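Local structure of agglutinin (Galanthus nivalis, 1JPC) at residues A[1-6]-A[83-88]; A[7-12]-A[53-58]; A[18-23]-A[34-39]. The protein binds alpha-D-linked mannose, with high affinity for alpha-(1-3)-mannose oligomers, and as a homotetrameric plant lectin displays antiviral activity. All coordinates share one frame; numbering follows the deposited sequence. Where two conformers were deposited one is given.

Contact 1 (A[1-6]-A[83-88]); sequences DNILYS and NYVCIL. With MAN (alpha-D-mannopyranose), chain B.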
loop_
_atom_site.group_PDB
_atom_site.type_symbol
_atom_site.label_atom_id
_atom_site.label_comp_id
_atom_site.label_asym_id
_atom_site.label_seq_id
_atom_site.Cartn_x
_atom_site.Cartn_y
_atom_site.Cartn_z
ATOM N N ASP A 1 -4.762 4.145 4.511
ATOM C CA ASP A 1 -4.947 4.929 3.270
ATOM C C ASP A 1 -4.286 6.296 3.470
ATOM O O ASP A 1 -4.107 6.736 4.604
ATOM C CB ASP A 1 -6.439 5.086 2.955
ATOM C CG ASP A 1 -6.692 5.536 1.518
ATOM O OD1 ASP A 1 -5.789 5.372 0.666
ATOM O OD2 ASP A 1 -7.782 6.064 1.225
ATOM N N ASN A 2 -3.895 6.945 2.374
ATOM C CA ASN A 2 -3.225 8.248 2.424
ATOM C C ASN A 2 -4.093 9.407 1.930
ATOM O O ASN A 2 -3.625 10.544 1.818
ATOM C CB ASN A 2 -1.910 8.204 1.628
ATOM C CG ASN A 2 -2.117 8.020 0.114
ATOM O OD1 ASN A 2 -1.299 8.483 -0.672
ATOM N ND2 ASN A 2 -3.175 7.321 -0.295
ATOM N N ILE A 3 -5.366 9.123 1.666
ATOM C CA ILE A 3 -6.294 10.126 1.172
ATOM C C ILE A 3 -7.587 10.135 1.983
ATOM O O ILE A 3 -8.108 9.083 2.354
ATOM C CB ILE A 3 -6.674 9.850 -0.309
ATOM C CG1 ILE A 3 -5.418 9.798 -1.188
ATOM C CG2 ILE A 3 -7.638 10.911 -0.813
ATOM C CD1 ILE A 3 -5.685 9.451 -2.624
ATOM N N LEU A 4 -8.049 11.336 2.321
ATOM C CA LEU A 4 -9.308 11.517 3.033
ATOM C C LEU A 4 -10.155 12.316 2.027
ATOM O O LEU A 4 -9.807 13.442 1.658
ATOM C CB LEU A 4 -9.110 12.312 4.333
ATOM C CG LEU A 4 -10.399 12.527 5.148
ATOM C CD1 LEU A 4 -10.918 11.191 5.648
ATOM C CD2 LEU A 4 -10.168 13.459 6.327
ATOM N N TYR A 5 -11.209 11.702 1.511
ATOM C CA TYR A 5 -12.067 12.367 0.536
ATOM C C TYR A 5 -13.134 13.243 1.201
ATOM O O TYR A 5 -13.557 12.972 2.328
ATOM C CB TYR A 5 -12.756 11.327 -0.335
ATOM C CG TYR A 5 -11.812 10.455 -1.120
ATOM C CD1 TYR A 5 -11.223 9.330 -0.541
ATOM C CD2 TYR A 5 -11.531 10.737 -2.456
ATOM C CE1 TYR A 5 -10.382 8.504 -1.277
ATOM C CE2 TYR A 5 -10.698 9.919 -3.199
ATOM C CZ TYR A 5 -10.124 8.805 -2.608
ATOM O OH TYR A 5 -9.302 7.996 -3.354
ATOM N N SER A 6 -13.579 14.286 0.507
ATOM C CA SER A 6 -14.608 15.146 1.077
ATOM C C SER A 6 -15.852 14.280 1.304
ATOM O O SER A 6 -16.174 13.413 0.484
ATOM C CB SER A 6 -14.891 16.369 0.188
ATOM O OG SER A 6 -15.170 16.023 -1.159
ATOM N N ASN A 83 -15.979 18.646 -4.838
ATOM C CA ASN A 83 -15.233 17.468 -4.402
ATOM C C ASN A 83 -13.809 17.872 -4.083
ATOM O O ASN A 83 -13.165 18.547 -4.879
ATOM C CB ASN A 83 -15.230 16.405 -5.499
ATOM C CG ASN A 83 -16.626 15.958 -5.869
ATOM O OD1 ASN A 83 -17.324 15.356 -5.063
ATOM N ND2 ASN A 83 -17.047 16.272 -7.085
ATOM N N TYR A 84 -13.344 17.474 -2.902
ATOM C CA TYR A 84 -11.998 17.783 -2.421
ATOM C C TYR A 84 -11.354 16.538 -1.832
ATOM O O TYR A 84 -12.049 15.564 -1.501
ATOM C CB TYR A 84 -12.054 18.832 -1.307
ATOM C CG TYR A 84 -12.611 20.162 -1.734
ATOM C CD1 TYR A 84 -13.985 20.413 -1.703
ATOM C CD2 TYR A 84 -11.764 21.178 -2.162
ATOM C CE1 TYR A 84 -14.495 21.646 -2.092
ATOM C CE2 TYR A 84 -12.259 22.410 -2.549
ATOM C CZ TYR A 84 -13.620 22.637 -2.513
ATOM O OH TYR A 84 -14.092 23.855 -2.919
ATOM N N VAL A 85 -10.026 16.585 -1.695
ATOM C CA VAL A 85 -9.252 15.499 -1.101
ATOM C C VAL A 85 -8.163 16.099 -0.224
ATOM O O VAL A 85 -7.660 17.194 -0.506
ATOM C CB VAL A 85 -8.553 14.572 -2.152
ATOM C CG1 VAL A 85 -9.569 13.755 -2.931
ATOM C CG2 VAL A 85 -7.674 15.378 -3.084
ATOM N N CYS A 86 -7.899 15.442 0.897
ATOM C CA CYS A 86 -6.836 15.843 1.801
ATOM C C CYS A 86 -5.844 14.687 1.666
ATOM O O CYS A 86 -6.180 13.545 1.975
ATOM C CB CYS A 86 -7.351 15.944 3.227
ATOM S SG CYS A 86 -6.048 16.369 4.383
ATOM N N ILE A 87 -4.644 14.971 1.176
ATOM C CA ILE A 87 -3.651 13.933 0.954
ATOM C C ILE A 87 -2.407 14.047 1.819
ATOM O O ILE A 87 -1.874 15.145 2.005
ATOM C CB ILE A 87 -3.164 13.953 -0.529
ATOM C CG1 ILE A 87 -4.348 13.928 -1.486
ATOM C CG2 ILE A 87 -2.243 12.755 -0.822
ATOM C CD1 ILE A 87 -3.938 14.042 -2.927
ATOM N N LEU A 88 -1.983 12.917 2.384
ATOM C CA LEU A 88 -0.737 12.845 3.150
ATOM C C LEU A 88 0.199 12.374 2.034
ATOM O O LEU A 88 0.196 11.197 1.651
ATOM C CB LEU A 88 -0.803 11.798 4.270
ATOM C CG LEU A 88 0.523 11.271 4.861
ATOM C CD1 LEU A 88 1.521 12.380 5.107
ATOM C CD2 LEU A 88 0.250 10.524 6.155
HETATM C C1 MAN B . -17.545 11.197 -8.605
HETATM C C2 MAN B . -16.660 10.725 -7.455
HETATM C C3 MAN B . -15.901 11.914 -6.851
HETATM C C4 MAN B . -15.156 12.694 -7.940
HETATM C C5 MAN B . -16.090 13.043 -9.099
HETATM C C6 MAN B . -15.367 13.657 -10.281
HETATM O O2 MAN B . -15.740 9.760 -7.937
HETATM O O3 MAN B . -14.965 11.448 -5.889
HETATM O O4 MAN B . -14.620 13.887 -7.384
HETATM O O5 MAN B . -16.752 11.853 -9.581
HETATM O O6 MAN B . -16.104 13.478 -11.484
HETATM O O HOH W 1 1.117 9.548 -0.236
HETATM O O HOH W 2 -17.583 15.019 -1.795
#
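Ser-6 OG accepts the backbone N-H of Tyr-84 at 2.9 Å (OG to N), nearly straight with 176° at the hydrogen, and also binds a water that reaches Asn-83 OD1. A chi1 of 52° sets this hydroxyl between its own N and carbonyl carbon and turns it to the facing strand. This side-chain bond extends an antiparallel pairing of the bulb-type lectin fold, in which strand 3-5 is outermost within this chain, beside strand 84-88. The pairing is regular at its centre: Leu-4 N to Cys-86 O and Cys-86 N to Leu-4 O are both 2.9 Å. Ser-6 N continues it to Tyr-84 O, but more bent (148°). Asn-83 ND2 is hydrogen-bonded to Asp-100 OD1, and Asn-83 CB lies 3.2 Å from O4 of the chain B mannose, which Asp-91 and Tyr-97 of the second subunit bind; Asn-83 probably contributes to that site.

On one face Ile-3 CG2 sits over the centre of the Tyr-5 ring, 3.6 Å above its plane, and beside Val-85 CB. Val-85 CG1 reaches Tyr-5 CD2 at 3.6 Å. This apolar face meets the second subunit, where Ile-3 packs on Ile-87 of that chain. Leu-4 and Cys-86 face inward against Met-56. Beyond the bond from Leu-88 N to Asn-2 O, one water donates to both Asn-2 OD1 and Leu-88 O, each 2.7 Å from the water oxygen.

Contact 2 (A[7-12]-A[53-58]); sequences GETLST and FLSMQT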
loop_
_atom_site.group_PDB
_atom_site.type_symbol
_atom_site.label_atom_id
_atom_site.label_comp_id
_atom_site.label_asym_id
_atom_site.label_seq_id
_atom_site.Cartn_x
_atom_site.Cartn_y
_atom_site.Cartn_z
ATOM N N GLY A 7 -16.481 14.448 2.464
ATOM C CA GLY A 7 -17.650 13.660 2.796
ATOM C C GLY A 7 -17.248 12.568 3.768
ATOM O O GLY A 7 -18.100 11.828 4.266
ATOM N N GLU A 8 -15.949 12.460 4.038
ATOM C CA GLU A 8 -15.432 11.457 4.960
ATOM C C GLU A 8 -14.931 12.038 6.269
ATOM O O GLU A 8 -14.587 13.215 6.363
ATOM C CB GLU A 8 -14.330 10.640 4.310
ATOM C CG GLU A 8 -14.804 9.883 3.104
ATOM C CD GLU A 8 -13.759 8.936 2.563
ATOM O OE1 GLU A 8 -12.542 9.176 2.767
ATOM O OE2 GLU A 8 -14.169 7.948 1.918
ATOM N N THR A 9 -14.841 11.171 7.264
ATOM C CA THR A 9 -14.421 11.544 8.594
ATOM C C THR A 9 -13.437 10.522 9.138
ATOM O O THR A 9 -13.520 9.334 8.814
ATOM C CB THR A 9 -15.666 11.603 9.539
ATOM O OG1 THR A 9 -16.282 12.891 9.450
ATOM C CG2 THR A 9 -15.304 11.307 10.990
ATOM N N LEU A 10 -12.455 11.003 9.889
ATOM C CA LEU A 10 -11.514 10.121 10.553
ATOM C C LEU A 10 -11.964 10.185 12.008
ATOM O O LEU A 10 -11.925 11.256 12.623
ATOM C CB LEU A 10 -10.075 10.626 10.450
ATOM C CG LEU A 10 -9.293 10.411 9.157
ATOM C CD1 LEU A 10 -7.852 10.819 9.393
ATOM C CD2 LEU A 10 -9.374 8.957 8.720
ATOM N N SER A 11 -12.490 9.081 12.523
ATOM C CA SER A 11 -12.929 9.031 13.911
ATOM C C SER A 11 -11.713 9.043 14.817
ATOM O O SER A 11 -10.577 9.005 14.351
ATOM C CB SER A 11 -13.734 7.762 14.171
ATOM O OG SER A 11 -14.932 7.772 13.423
ATOM N N THR A 12 -11.961 9.087 16.117
ATOM C CA THR A 12 -10.894 9.093 17.101
ATOM C C THR A 12 -10.006 7.860 16.907
ATOM O O THR A 12 -10.506 6.753 16.719
ATOM C CB THR A 12 -11.490 9.064 18.512
ATOM O OG1 THR A 12 -12.446 10.122 18.645
ATOM C CG2 THR A 12 -10.418 9.258 19.537
ATOM N N PHE A 53 -13.392 14.140 16.013
ATOM C CA PHE A 53 -13.333 13.472 14.717
ATOM C C PHE A 53 -12.911 14.514 13.689
ATOM O O PHE A 53 -13.116 15.713 13.906
ATOM C CB PHE A 53 -14.665 12.803 14.340
ATOM C CG PHE A 53 -15.854 13.727 14.337
ATOM C CD1 PHE A 53 -16.234 14.395 13.172
ATOM C CD2 PHE A 53 -16.655 13.861 15.482
ATOM C CE1 PHE A 53 -17.394 15.182 13.138
ATOM C CE2 PHE A 53 -17.819 14.644 15.467
ATOM C CZ PHE A 53 -18.191 15.304 14.290
ATOM N N LEU A 54 -12.253 14.075 12.617
ATOM C CA LEU A 54 -11.792 14.987 11.564
ATOM C C LEU A 54 -12.712 14.870 10.350
ATOM O O LEU A 54 -12.982 13.766 9.881
ATOM C CB LEU A 54 -10.344 14.655 11.180
ATOM C CG LEU A 54 -9.702 15.480 10.069
ATOM C CD1 LEU A 54 -9.487 16.905 10.555
ATOM C CD2 LEU A 54 -8.378 14.851 9.665
ATOM N N SER A 55 -13.194 16.002 9.851
ATOM C CA SER A 55 -14.098 16.015 8.708
ATOM C C SER A 55 -13.555 16.833 7.534
ATOM O O SER A 55 -13.158 17.988 7.697
ATOM C CB SER A 55 -15.465 16.557 9.137
ATOM O OG SER A 55 -16.436 16.402 8.118
ATOM N N MET A 56 -13.490 16.205 6.365
ATOM C CA MET A 56 -13.044 16.866 5.148
ATOM C C MET A 56 -14.395 17.175 4.513
ATOM O O MET A 56 -15.050 16.293 3.963
ATOM C CB MET A 56 -12.226 15.893 4.283
ATOM C CG MET A 56 -11.743 16.442 2.940
ATOM S SD MET A 56 -10.637 17.844 3.060
ATOM C CE MET A 56 -11.566 19.100 2.341
ATOM N N GLN A 57 -14.836 18.417 4.653
ATOM C CA GLN A 57 -16.143 18.818 4.152
ATOM C C GLN A 57 -16.214 19.098 2.675
ATOM O O GLN A 57 -15.196 19.378 2.034
ATOM C CB GLN A 57 -16.624 20.039 4.919
ATOM C CG GLN A 57 -16.573 19.860 6.404
ATOM C CD GLN A 57 -17.027 21.088 7.139
ATOM O OE1 GLN A 57 -16.953 22.211 6.633
ATOM N NE2 GLN A 57 -17.507 20.887 8.347
ATOM N N THR A 58 -17.438 19.087 2.152
ATOM C CA THR A 58 -17.698 19.340 0.741
ATOM C C THR A 58 -17.489 20.794 0.349
ATOM O O THR A 58 -17.523 21.121 -0.830
ATOM C CB THR A 58 -19.109 18.882 0.329
ATOM O OG1 THR A 58 -20.071 19.401 1.253
ATOM C CG2 THR A 58 -19.192 17.367 0.327
#
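Leu-10 N reaches Leu-54 O at 2.8 Å, and Leu-54 N reaches Leu-10 O at the same length with 170° at the hydrogen. Gly-7 N donates to Met-56 O at 2.8 Å, its nitrogen nearly in line with the carbonyl. Between these ends the pairing is loose, and the bond from Met-56 N to Glu-8 O is longer, 3.2 Å. The axes of strands 8-10 and 53-56 run antiparallel at 154°.

Side chains alternate between two faces. On the more open one, Thr-9, in one of its two conformers, brings CG2 to 3.7 Å from Phe-53 CB. Phe-53 adopts a chi1 of 56°, which folds CG between its own N and carbonyl carbon. On the buried face Leu-10 and Leu-54 point the same way, touching through CD1 of the former and CD2 of the latter at 4.1 Å.

Farther along segment 53-58, Gln-57 lines a glycan pocket together with Asp-59, Asn-61 and Tyr-65. Glu-8 turns away from strand 53-56: OE1 takes the N-H of Tyr-5, while OE2 forms a salt bridge with Lys-90 of the second subunit. Within the four-stranded sheet of this bulb-type lectin, strand 8-10 is outermost in the chain and 53-56 lies between it and strand 62-65; the leucine face packs against Leu-4 of strand 3-5.

Contact 3 (A[18-23]-A[34-39]); sequences YGSFVF and YDVDKP. With MAN (alpha-D-mannopyranose), chain D; MAN (alpha-D-mannopyranose), chain C; MAN (alpha-D-mannopyranose), chain E.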
loop_
_atom_site.group_PDB
_atom_site.type_symbol
_atom_site.label_atom_id
_atom_site.label_comp_id
_atom_site.label_asym_id
_atom_site.label_seq_id
_atom_site.Cartn_x
_atom_site.Cartn_y
_atom_site.Cartn_z
ATOM N N TYR A 18 1.392 6.852 5.240
ATOM C CA TYR A 18 2.192 6.663 4.050
ATOM C C TYR A 18 3.618 6.451 4.542
ATOM O O TYR A 18 4.201 7.336 5.170
ATOM C CB TYR A 18 2.131 7.883 3.128
ATOM C CG TYR A 18 2.942 7.650 1.881
ATOM C CD1 TYR A 18 2.380 7.013 0.775
ATOM C CD2 TYR A 18 4.299 7.973 1.845
ATOM C CE1 TYR A 18 3.151 6.693 -0.332
ATOM C CE2 TYR A 18 5.079 7.656 0.748
ATOM C CZ TYR A 18 4.500 7.019 -0.338
ATOM O OH TYR A 18 5.271 6.723 -1.434
ATOM N N GLY A 19 4.187 5.285 4.256
ATOM C CA GLY A 19 5.538 5.013 4.715
ATOM C C GLY A 19 5.611 5.160 6.225
ATOM O O GLY A 19 4.802 4.563 6.941
ATOM N N SER A 20 6.535 5.993 6.703
ATOM C CA SER A 20 6.711 6.225 8.142
ATOM C C SER A 20 5.920 7.420 8.669
ATOM O O SER A 20 6.063 7.788 9.838
ATOM C CB SER A 20 8.195 6.419 8.480
ATOM O OG SER A 20 8.725 7.571 7.840
ATOM N N PHE A 21 5.093 8.022 7.811
ATOM C CA PHE A 21 4.288 9.194 8.181
ATOM C C PHE A 21 2.865 8.792 8.616
ATOM O O PHE A 21 2.181 8.032 7.912
ATOM C CB PHE A 21 4.164 10.180 6.997
ATOM C CG PHE A 21 5.458 10.486 6.296
ATOM C CD1 PHE A 21 6.646 10.612 7.003
ATOM C CD2 PHE A 21 5.480 10.654 4.909
ATOM C CE1 PHE A 21 7.840 10.897 6.344
ATOM C CE2 PHE A 21 6.664 10.940 4.243
ATOM C CZ PHE A 21 7.847 11.061 4.962
ATOM N N VAL A 22 2.420 9.322 9.754
ATOM C CA VAL A 22 1.083 9.045 10.273
ATOM C C VAL A 22 0.415 10.363 10.673
ATOM O O VAL A 22 0.963 11.142 11.448
ATOM C CB VAL A 22 1.117 8.085 11.499
ATOM C CG1 VAL A 22 -0.302 7.847 12.027
ATOM C CG2 VAL A 22 1.763 6.744 11.114
ATOM N N PHE A 23 -0.729 10.639 10.067
ATOM C CA PHE A 23 -1.495 11.851 10.341
ATOM C C PHE A 23 -2.685 11.283 11.116
ATOM O O PHE A 23 -3.596 10.695 10.527
ATOM C CB PHE A 23 -1.939 12.479 9.016
ATOM C CG PHE A 23 -2.502 13.866 9.148
ATOM C CD1 PHE A 23 -1.797 14.859 9.832
ATOM C CD2 PHE A 23 -3.730 14.186 8.573
ATOM C CE1 PHE A 23 -2.305 16.148 9.941
ATOM C CE2 PHE A 23 -4.246 15.479 8.678
ATOM C CZ PHE A 23 -3.529 16.459 9.365
ATOM N N TYR A 34 3.042 12.638 12.418
ATOM C CA TYR A 34 4.227 12.018 12.989
ATOM C C TYR A 34 5.120 11.468 11.903
ATOM O O TYR A 34 4.622 10.979 10.891
ATOM C CB TYR A 34 3.838 10.820 13.858
ATOM C CG TYR A 34 3.254 11.165 15.188
ATOM C CD1 TYR A 34 4.082 11.496 16.260
ATOM C CD2 TYR A 34 1.872 11.176 15.383
ATOM C CE1 TYR A 34 3.549 11.837 17.497
ATOM C CE2 TYR A 34 1.323 11.513 16.618
ATOM C CZ TYR A 34 2.171 11.844 17.668
ATOM O OH TYR A 34 1.649 12.179 18.895
ATOM N N ASP A 35 6.431 11.576 12.103
ATOM C CA ASP A 35 7.407 10.982 11.188
ATOM C C ASP A 35 8.038 9.968 12.149
ATOM O O ASP A 35 8.911 10.305 12.967
ATOM C CB ASP A 35 8.428 12.001 10.701
ATOM C CG ASP A 35 9.356 11.433 9.649
ATOM O OD1 ASP A 35 9.405 10.192 9.489
ATOM O OD2 ASP A 35 10.042 12.236 8.980
ATOM N N VAL A 36 7.513 8.747 12.097
ATOM C CA VAL A 36 7.890 7.661 13.001
ATOM C C VAL A 36 7.365 8.112 14.378
ATOM O O VAL A 36 6.156 8.304 14.535
ATOM C CB VAL A 36 9.423 7.333 13.017
ATOM C CG1 VAL A 36 9.691 6.095 13.887
ATOM C CG2 VAL A 36 9.923 7.058 11.599
ATOM N N ASP A 37 8.242 8.378 15.337
ATOM C CA ASP A 37 7.786 8.800 16.659
ATOM C C ASP A 37 7.899 10.304 16.918
ATOM O O ASP A 37 7.472 10.770 17.968
ATOM C CB ASP A 37 8.519 8.014 17.761
ATOM C CG ASP A 37 10.030 8.239 17.750
ATOM O OD1 ASP A 37 10.637 8.341 16.663
ATOM O OD2 ASP A 37 10.634 8.311 18.837
ATOM N N LYS A 38 8.416 11.072 15.962
ATOM C CA LYS A 38 8.570 12.518 16.147
ATOM C C LYS A 38 7.371 13.322 15.630
ATOM O O LYS A 38 6.952 13.150 14.481
ATOM C CB LYS A 38 9.818 13.039 15.424
ATOM C CG LYS A 38 11.051 12.149 15.462
ATOM C CD LYS A 38 11.618 11.911 16.858
ATOM C CE LYS A 38 12.939 11.134 16.772
ATOM N NZ LYS A 38 12.817 9.837 16.032
ATOM N N PRO A 39 6.799 14.210 16.474
ATOM C CA PRO A 39 5.663 15.031 16.032
ATOM C C PRO A 39 6.254 16.088 15.101
ATOM O O PRO A 39 7.193 16.798 15.476
ATOM C CB PRO A 39 5.182 15.685 17.333
ATOM C CG PRO A 39 5.712 14.827 18.403
ATOM C CD PRO A 39 7.070 14.434 17.897
HETATM C C1 MAN D . 14.215 7.088 20.194
HETATM C C2 MAN D . 14.009 7.513 18.735
HETATM C C3 MAN D . 15.342 7.662 17.990
HETATM C C4 MAN D . 16.319 8.514 18.797
HETATM C C5 MAN D . 16.448 7.958 20.212
HETATM C C6 MAN D . 17.370 8.783 21.096
HETATM O O2 MAN D . 13.305 8.744 18.689
HETATM O O3 MAN D . 15.110 8.287 16.735
HETATM O O4 MAN D . 17.589 8.526 18.157
HETATM O O5 MAN D . 15.151 7.942 20.839
HETATM O O6 MAN D . 16.789 10.044 21.402
HETATM C C1 MAN C . 0.570 16.937 22.864
HETATM C C2 MAN C . 0.000 15.520 22.766
HETATM C C3 MAN C . 1.026 14.577 22.140
HETATM C C4 MAN C . 1.535 15.137 20.812
HETATM C C5 MAN C . 2.028 16.572 20.981
HETATM C C6 MAN C . 2.398 17.217 19.662
HETATM O O1 MAN C . 1.659 16.972 23.729
HETATM O O2 MAN C . -1.166 15.545 21.963
HETATM O O3 MAN C . 0.436 13.282 21.913
HETATM O O4 MAN C . 2.604 14.325 20.344
HETATM O O5 MAN C . 0.999 17.398 21.573
HETATM O O6 MAN C . 2.825 18.575 19.901
HETATM C C1 MAN E . 4.217 18.717 19.870
HETATM C C2 MAN E . 4.619 19.960 20.653
HETATM C C3 MAN E . 4.104 21.219 19.955
HETATM C C4 MAN E . 4.489 21.235 18.475
HETATM C C5 MAN E . 4.167 19.901 17.788
HETATM C C6 MAN E . 4.784 19.810 16.408
HETATM O O2 MAN E . 6.035 20.015 20.762
HETATM O O3 MAN E . 4.651 22.367 20.583
HETATM O O4 MAN E . 3.790 22.290 17.824
HETATM O O5 MAN E . 4.707 18.803 18.545
HETATM O O6 MAN E . 6.203 19.839 16.487
#
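The antiparallel hairpin of strands 21-25 and 31-35 belongs to a four-stranded sheet of the bulb-type lectin fold, and Tyr-34 on it also lines a mannose pocket. Val-22 and Tyr-34 form a hydrogen-bonded pair: Tyr-34 N donates to Val-22 O at 2.7 Å, and Val-22 N returns a bond to Tyr-34 O. Val-36 N then donates to Ser-20 O at 2.9 Å, carrying the pairing to where both segments turn. Each turn is type II', Tyr-18 to Phe-21 and Asp-35 to Lys-38, closed by backbone bonds between its end residues.

Phe-21 and Asp-35 share one face. The carboxylate carbon, CG of Asp-35, lies in the ring plane at the edge of Phe-21, 3.7 Å from CE1, and the two flat groups stand 84° apart, almost perpendicular. With CG anti to the backbone N (chi1 -174°), Asp-35 brings OD1 toward Ser-20 as well as the ring edge, while OD2 has a salt bridge with Arg-92. Val-36 CG2 rests against Ser-20 CB. Val-36 and Asp-37 also pack on Tyr-34 of the third subunit.

The Tyr-34 side chain leads away from strand 21-25 to sugar. Its hydroxyl shares a 2.8 Å hydrogen bond, OH to O4, with the chain C mannose and another with Gln-26 NE2; Asp-28 and Asn-30 are further residues of that pocket. A second saccharide lies by the Asp-35 to Lys-38 turn. There, in one of two Lys-38 conformers, NZ meets Asp-37 OD1 on its syn side, 25° out of the carboxylate plane, in a 2.7 Å salt bridge. The same ammonium donates to both O2 and O3 of the chain D mannose, while that sugar's O2 in turn donates to Asp-37 OD2 at 2.7 Å.

All three contacts are antiparallel pairings, but each belongs to a different sheet of the chain. Contact 1 is the most buried: nine of its 11 touching residues are buried, and its centre is about 7 Å from the centre of the chain. Contact 2 is equally central yet only partly buried. Contact 3 lies about 14 Å from that centre and joins strands close in sequence. Consecutive strands 3-5 and 8-10 link contacts 1 and 2, which also meet where Tyr-84 CB touches Met-56 CE at 3.7 Å. Leu-88 CD2 packs 3.6 Å from Phe-21 O of contact 3. Contact 3 bonds its sugars directly through Tyr-34, Asp-37 and Lys-38, whereas contacts 1 and 2 meet sugar sites at their ends.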